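Local atomic coordinates of putative thiosugar synthase (Amycolatopsis orientalis, PDB entry 4N6F), a protein that probably catalyses a sulphur-transfer step of 2-thiosugar biosynthesis on a sugar phosphate, using a TIM barrel related to the thiazole synthase ThiG. Residues 52-57 with 81-86; 143-148 with 161-166. All blocks are in the same frame, centred on the assembly; numbering follows the deposited sequence.

Contact 1: 52-57 with 81-86; sequences ITTVDP and IGTTSF. With CA (calcium ion), chain C.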
loop_
_atom_site.group_PDB
_atom_site.type_symbol
_atom_site.label_atom_id
_atom_site.label_comp_id
_atom_site.label_asym_id
_atom_site.label_seq_id
_atom_site.Cartn_x
_atom_site.Cartn_y
_atom_site.Cartn_z
ATOM N N ILE A 52 -21.526 0.022 -11.693
ATOM C CA ILE A 52 -22.501 0.811 -10.996
ATOM C C ILE A 52 -23.236 1.627 -12.024
ATOM O O ILE A 52 -22.679 2.449 -12.656
ATOM C CB ILE A 52 -21.867 1.704 -9.937
ATOM C CG1 ILE A 52 -21.297 0.885 -8.803
ATOM C CG2 ILE A 52 -22.886 2.659 -9.385
ATOM C CD1 ILE A 52 -20.211 1.566 -8.059
ATOM N N THR A 53 -24.507 1.348 -12.182
ATOM C CA THR A 53 -25.253 1.822 -13.295
ATOM C C THR A 53 -26.437 2.707 -13.000
ATOM O O THR A 53 -27.145 2.525 -12.056
ATOM C CB THR A 53 -25.669 0.675 -14.197
ATOM O OG1 THR A 53 -26.115 1.204 -15.435
ATOM C CG2 THR A 53 -26.751 -0.107 -13.589
ATOM N N THR A 54 -26.595 3.688 -13.863
ATOM C CA THR A 54 -27.709 4.610 -13.894
ATOM C C THR A 54 -28.600 4.394 -15.122
ATOM O O THR A 54 -29.328 5.252 -15.515
ATOM C CB THR A 54 -27.228 6.072 -13.840
ATOM O OG1 THR A 54 -26.291 6.301 -14.877
ATOM C CG2 THR A 54 -26.528 6.344 -12.556
ATOM N N VAL A 55 -28.515 3.248 -15.741
ATOM C CA VAL A 55 -29.111 3.081 -17.052
ATOM C C VAL A 55 -30.615 3.217 -16.906
ATOM O O VAL A 55 -31.223 2.688 -15.971
ATOM C CB VAL A 55 -28.754 1.746 -17.742
ATOM C CG1 VAL A 55 -29.342 0.553 -17.006
ATOM C CG2 VAL A 55 -29.253 1.755 -19.182
ATOM N N ASP A 56 -31.191 3.975 -17.828
ATOM C CA ASP A 56 -32.605 4.237 -17.843
ATOM C C ASP A 56 -33.048 3.936 -19.276
ATOM O O ASP A 56 -32.692 4.682 -20.198
ATOM C CB ASP A 56 -32.836 5.695 -17.453
ATOM C CG ASP A 56 -34.294 6.076 -17.469
ATOM O OD1 ASP A 56 -35.091 5.308 -18.030
ATOM O OD2 ASP A 56 -34.646 7.137 -16.919
ATOM N N PRO A 57 -33.791 2.828 -19.473
ATOM C CA PRO A 57 -33.980 2.255 -20.816
ATOM C C PRO A 57 -34.830 3.077 -21.789
ATOM O O PRO A 57 -34.771 2.826 -22.993
ATOM C CB PRO A 57 -34.633 0.892 -20.535
ATOM C CG PRO A 57 -35.294 1.042 -19.205
ATOM C CD PRO A 57 -34.502 2.059 -18.432
ATOM N N ILE A 81 -25.071 -3.063 -10.481
ATOM C CA ILE A 81 -25.771 -2.611 -9.292
ATOM C C ILE A 81 -26.263 -1.185 -9.493
ATOM O O ILE A 81 -25.596 -0.366 -10.120
ATOM C CB ILE A 81 -24.899 -2.740 -8.009
ATOM C CG1 ILE A 81 -23.792 -1.682 -7.936
ATOM C CG2 ILE A 81 -24.291 -4.135 -7.923
ATOM C CD1 ILE A 81 -23.239 -1.533 -6.535
ATOM N N GLY A 82 -27.443 -0.898 -8.967
ATOM C CA GLY A 82 -27.991 0.443 -9.053
ATOM C C GLY A 82 -27.461 1.339 -7.966
ATOM O O GLY A 82 -26.734 0.900 -7.066
ATOM N N THR A 83 -27.843 2.603 -8.042
ATOM C CA THR A 83 -27.417 3.592 -7.075
ATOM C C THR A 83 -28.527 4.613 -6.785
ATOM O O THR A 83 -29.392 4.859 -7.633
ATOM C CB THR A 83 -26.144 4.319 -7.553
ATOM O OG1 THR A 83 -25.809 5.345 -6.618
ATOM C CG2 THR A 83 -26.349 4.944 -8.929
ATOM N N THR A 84 -28.494 5.180 -5.578
ATOM C CA THR A 84 -29.370 6.290 -5.200
ATOM C C THR A 84 -28.570 7.570 -4.924
ATOM O O THR A 84 -29.106 8.526 -4.355
ATOM C CB THR A 84 -30.175 5.974 -3.922
ATOM O OG1 THR A 84 -29.282 5.905 -2.806
ATOM C CG2 THR A 84 -30.940 4.667 -4.044
ATOM N N SER A 85 -27.297 7.606 -5.327
ATOM C CA SER A 85 -26.422 8.742 -4.984
ATOM C C SER A 85 -26.820 10.078 -5.640
ATOM O O SER A 85 -26.372 11.134 -5.200
ATOM C CB SER A 85 -24.955 8.423 -5.294
ATOM O OG SER A 85 -24.723 8.339 -6.684
ATOM N N PHE A 86 -27.644 10.033 -6.683
ATOM C CA PHE A 86 -28.134 11.259 -7.318
ATOM C C PHE A 86 -29.321 11.856 -6.579
ATOM O O PHE A 86 -29.583 13.050 -6.694
ATOM C CB PHE A 86 -28.474 11.009 -8.786
ATOM C CG PHE A 86 -27.263 10.890 -9.655
ATOM C CD1 PHE A 86 -26.591 12.027 -10.081
ATOM C CD2 PHE A 86 -26.767 9.645 -10.014
ATOM C CE1 PHE A 86 -25.454 11.927 -10.871
ATOM C CE2 PHE A 86 -25.632 9.539 -10.800
ATOM C CZ PHE A 86 -24.975 10.681 -11.229
HETATM CA CA CA C . -37.100 6.931 -17.687
HETATM O O HOH W 1 -37.623 5.263 -16.023
HETATM O O HOH W 2 -39.565 7.106 -17.897
#

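Contact 2: 143-148 with 161-166; sequences ILPDLA and LRVMAS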
loop_
_atom_site.group_PDB
_atom_site.type_symbol
_atom_site.label_atom_id
_atom_site.label_comp_id
_atom_site.label_asym_id
_atom_site.label_seq_id
_atom_site.Cartn_x
_atom_site.Cartn_y
_atom_site.Cartn_z
ATOM N N ILE A 143 -22.328 4.726 5.419
ATOM C CA ILE A 143 -22.475 5.350 6.732
ATOM C C ILE A 143 -21.174 5.960 7.236
ATOM O O ILE A 143 -20.071 5.566 6.822
ATOM C CB ILE A 143 -22.987 4.359 7.810
ATOM C CG1 ILE A 143 -22.008 3.202 8.029
ATOM C CG2 ILE A 143 -24.356 3.814 7.428
ATOM C CD1 ILE A 143 -22.212 2.460 9.334
ATOM N N LEU A 144 -21.321 6.951 8.118
ATOM C CA LEU A 144 -20.256 7.373 9.007
ATOM C C LEU A 144 -20.004 6.256 9.996
ATOM O O LEU A 144 -20.959 5.619 10.465
ATOM C CB LEU A 144 -20.636 8.646 9.776
ATOM C CG LEU A 144 -20.993 9.890 8.961
ATOM C CD1 LEU A 144 -21.360 11.044 9.887
ATOM C CD2 LEU A 144 -19.846 10.278 8.050
ATOM N N PRO A 145 -18.723 6.010 10.326
ATOM C CA PRO A 145 -18.403 4.896 11.209
ATOM C C PRO A 145 -19.083 5.062 12.558
ATOM O O PRO A 145 -18.666 5.872 13.377
ATOM C CB PRO A 145 -16.871 4.955 11.331
ATOM C CG PRO A 145 -16.481 6.328 10.896
ATOM C CD PRO A 145 -17.523 6.753 9.905
ATOM N N ASP A 146 -20.170 4.332 12.746
ATOM C CA ASP A 146 -20.904 4.332 13.994
ATOM C C ASP A 146 -21.423 2.924 14.214
ATOM O O ASP A 146 -22.120 2.361 13.373
ATOM C CB ASP A 146 -22.071 5.316 13.967
ATOM C CG ASP A 146 -22.877 5.279 15.241
ATOM O OD1 ASP A 146 -22.356 5.738 16.270
ATOM O OD2 ASP A 146 -24.025 4.782 15.231
ATOM N N LEU A 147 -21.082 2.391 15.376
ATOM C CA LEU A 147 -21.301 1.003 15.723
ATOM C C LEU A 147 -22.779 0.649 15.803
ATOM O O LEU A 147 -23.211 -0.363 15.240
ATOM C CB LEU A 147 -20.584 0.737 17.053
ATOM C CG LEU A 147 -20.355 -0.676 17.589
ATOM C CD1 LEU A 147 -21.492 -1.027 18.524
ATOM C CD2 LEU A 147 -20.174 -1.733 16.509
ATOM N N ALA A 148 -23.566 1.490 16.468
ATOM C CA ALA A 148 -24.999 1.234 16.581
ATOM C C ALA A 148 -25.669 1.224 15.203
ATOM O O ALA A 148 -26.500 0.369 14.910
ATOM C CB ALA A 148 -25.663 2.259 17.495
ATOM N N LEU A 161 -21.397 -3.190 4.045
ATOM C CA LEU A 161 -21.423 -1.838 4.589
ATOM C C LEU A 161 -20.331 -1.016 3.968
ATOM O O LEU A 161 -19.172 -1.399 4.020
ATOM C CB LEU A 161 -21.134 -1.866 6.090
ATOM C CG LEU A 161 -22.234 -1.520 7.066
ATOM C CD1 LEU A 161 -21.625 -1.407 8.453
ATOM C CD2 LEU A 161 -22.913 -0.211 6.671
ATOM N N ARG A 162 -20.688 0.119 3.403
ATOM C CA ARG A 162 -19.692 1.087 2.979
ATOM C C ARG A 162 -19.532 2.075 4.129
ATOM O O ARG A 162 -20.526 2.589 4.662
ATOM C CB ARG A 162 -20.118 1.773 1.680
ATOM C CG ARG A 162 -20.266 0.810 0.500
ATOM C CD ARG A 162 -21.375 1.224 -0.467
ATOM N NE ARG A 162 -21.191 2.603 -0.907
ATOM C CZ ARG A 162 -22.160 3.513 -1.050
ATOM N NH1 ARG A 162 -21.838 4.745 -1.427
ATOM N NH2 ARG A 162 -23.432 3.223 -0.811
ATOM N N VAL A 163 -18.283 2.313 4.525
ATOM C CA VAL A 163 -17.972 3.111 5.713
ATOM C C VAL A 163 -17.037 4.263 5.327
ATOM O O VAL A 163 -16.044 4.055 4.641
ATOM C CB VAL A 163 -17.327 2.219 6.804
ATOM C CG1 VAL A 163 -16.869 3.043 7.991
ATOM C CG2 VAL A 163 -18.320 1.159 7.266
ATOM N N MET A 164 -17.368 5.479 5.761
ATOM C CA MET A 164 -16.654 6.671 5.314
ATOM C C MET A 164 -15.300 6.768 5.978
ATOM O O MET A 164 -15.202 6.719 7.197
ATOM C CB MET A 164 -17.460 7.938 5.586
ATOM C CG MET A 164 -16.705 9.232 5.290
ATOM S SD MET A 164 -17.762 10.694 5.181
ATOM C CE MET A 164 -17.976 10.816 3.416
ATOM N N ALA A 165 -14.261 6.887 5.158
ATOM C CA ALA A 165 -12.895 7.059 5.631
ATOM C C ALA A 165 -12.598 8.525 5.956
ATOM O O ALA A 165 -12.026 8.831 6.991
ATOM C CB ALA A 165 -11.918 6.549 4.576
ATOM N N SER A 166 -12.969 9.417 5.043
ATOM C CA SER A 166 -12.852 10.862 5.246
ATOM C C SER A 166 -13.782 11.550 4.239
ATOM O O SER A 166 -14.463 10.863 3.475
ATOM C CB SER A 166 -11.404 11.315 5.079
ATOM O OG SER A 166 -10.911 10.981 3.804
#

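Contact 1: 52-57 with 81-86
The way two parallel strands of a TIM barrel part at their C-terminal ends is well illustrated by 52-57 and 81-86. A single backbone bond joins them: T53 N donates to I81 O over 2.9 Å, almost straight at 172° and nearly along the C=O axis.

I52 and I81 pair in register on the inward face that also carries T83, and their chains run side by side although their first torsions differ. I52 holds CG1 anti to the carbonyl carbon (chi1 -68°), whereas I81 puts CG1 in the crowded place between N and the carbonyl carbon (chi1 74°), which swings it toward its partner; the CG1 atoms of I52 and I81 meet at 3.7 Å. The other branch of I52, CG2, is anti to N and crosses T83 at CB, 4.1 Å away.

T83 turns OG1 anti to N, where it accepts from S85 N at 3.0 Å in an ST turn. E31 OE2 is hydrogen-bonded to both T83 OG1 and S85 OG, and S85 touches the bound fructose 6-phosphate, consistent with the turn positioning S85 at the pocket. This rotation leaves T83 CG2 facing T54 CG2 at 3.9 Å, and T54 CG2 also meets F86 CE2 obliquely at 3.8 Å.

A second ST turn, V55 N to T53 OG1 (3.2 Å), bends the first segment away toward D56, whose OD1 and OD2 both grip a calcium ion at 2.6 Å; two waters and D58 share that ion.

Strand 79-83 lies between 50-52 and 108-111, with I108 and K110 bonded to its far edge. Helix 90-104 packs outside, its L104 touching V55 and P57 and its A93 touching T84.

Contact 2: 143-148 with 161-166
L161 opens the second segment with its CG rotated off the staggered positions (chi1 -111°), bringing CD2 obliquely against I143 CG1 at 3.8 Å. I143 itself holds CG1 in the crowded place between N and the carbonyl carbon; it rests on T149 and L153 of helix 147-156, L161 on A150 and L153.

At R162 the backbone turns to the partner while the side chain leaves it: R162 O accepts from I143 N, which lies in the carbonyl plane, at 2.9 Å, and the guanidinium reaches the sugar-phosphate pocket, held by salt bridges to E194 and D112 and a hydrogen bond to L140 O. Strand 138-143, helix 147-156 and strand 161-164 form a β-α-β unit of the TIM barrel; here L161 and V163 turn to the helical layer and R162 to the barrel interior.

V163 pairs in parallel register with I143, and its CG1, anti to N, meets P145 CB at 3.8 Å. M164 then donates N to I143 O over 2.9 Å, nearly along the C=O axis. Its chain runs extended beside L144 before bending at chi3 (-97°), so SD lies 3.6 Å from L144 CD2, while M164 O faces P145 CD at 3.6 Å.

Parallel strand pairing in one barrel sheet underlies both contacts. Contact 2 is the buried one; contact 1 is only partly so. Their paired side chains also face opposite ways: inward to the barrel interior in contact 1, outward to the helical layer in contact 2. Contact 1 joins an isoleucine pair and threonine methyls to ST turns, with calcium held farther along the loop by a residue that does not touch 81-86, whereas contact 2 is apolar apart from its backbone bonds and the arginine. Strand 108-111 separates strands 79-83 and 138-143, and beyond it D112 gives T84 a hydrogen bond and R162 a salt bridge, while S85 and R162 each touch the same bound sugar phosphate.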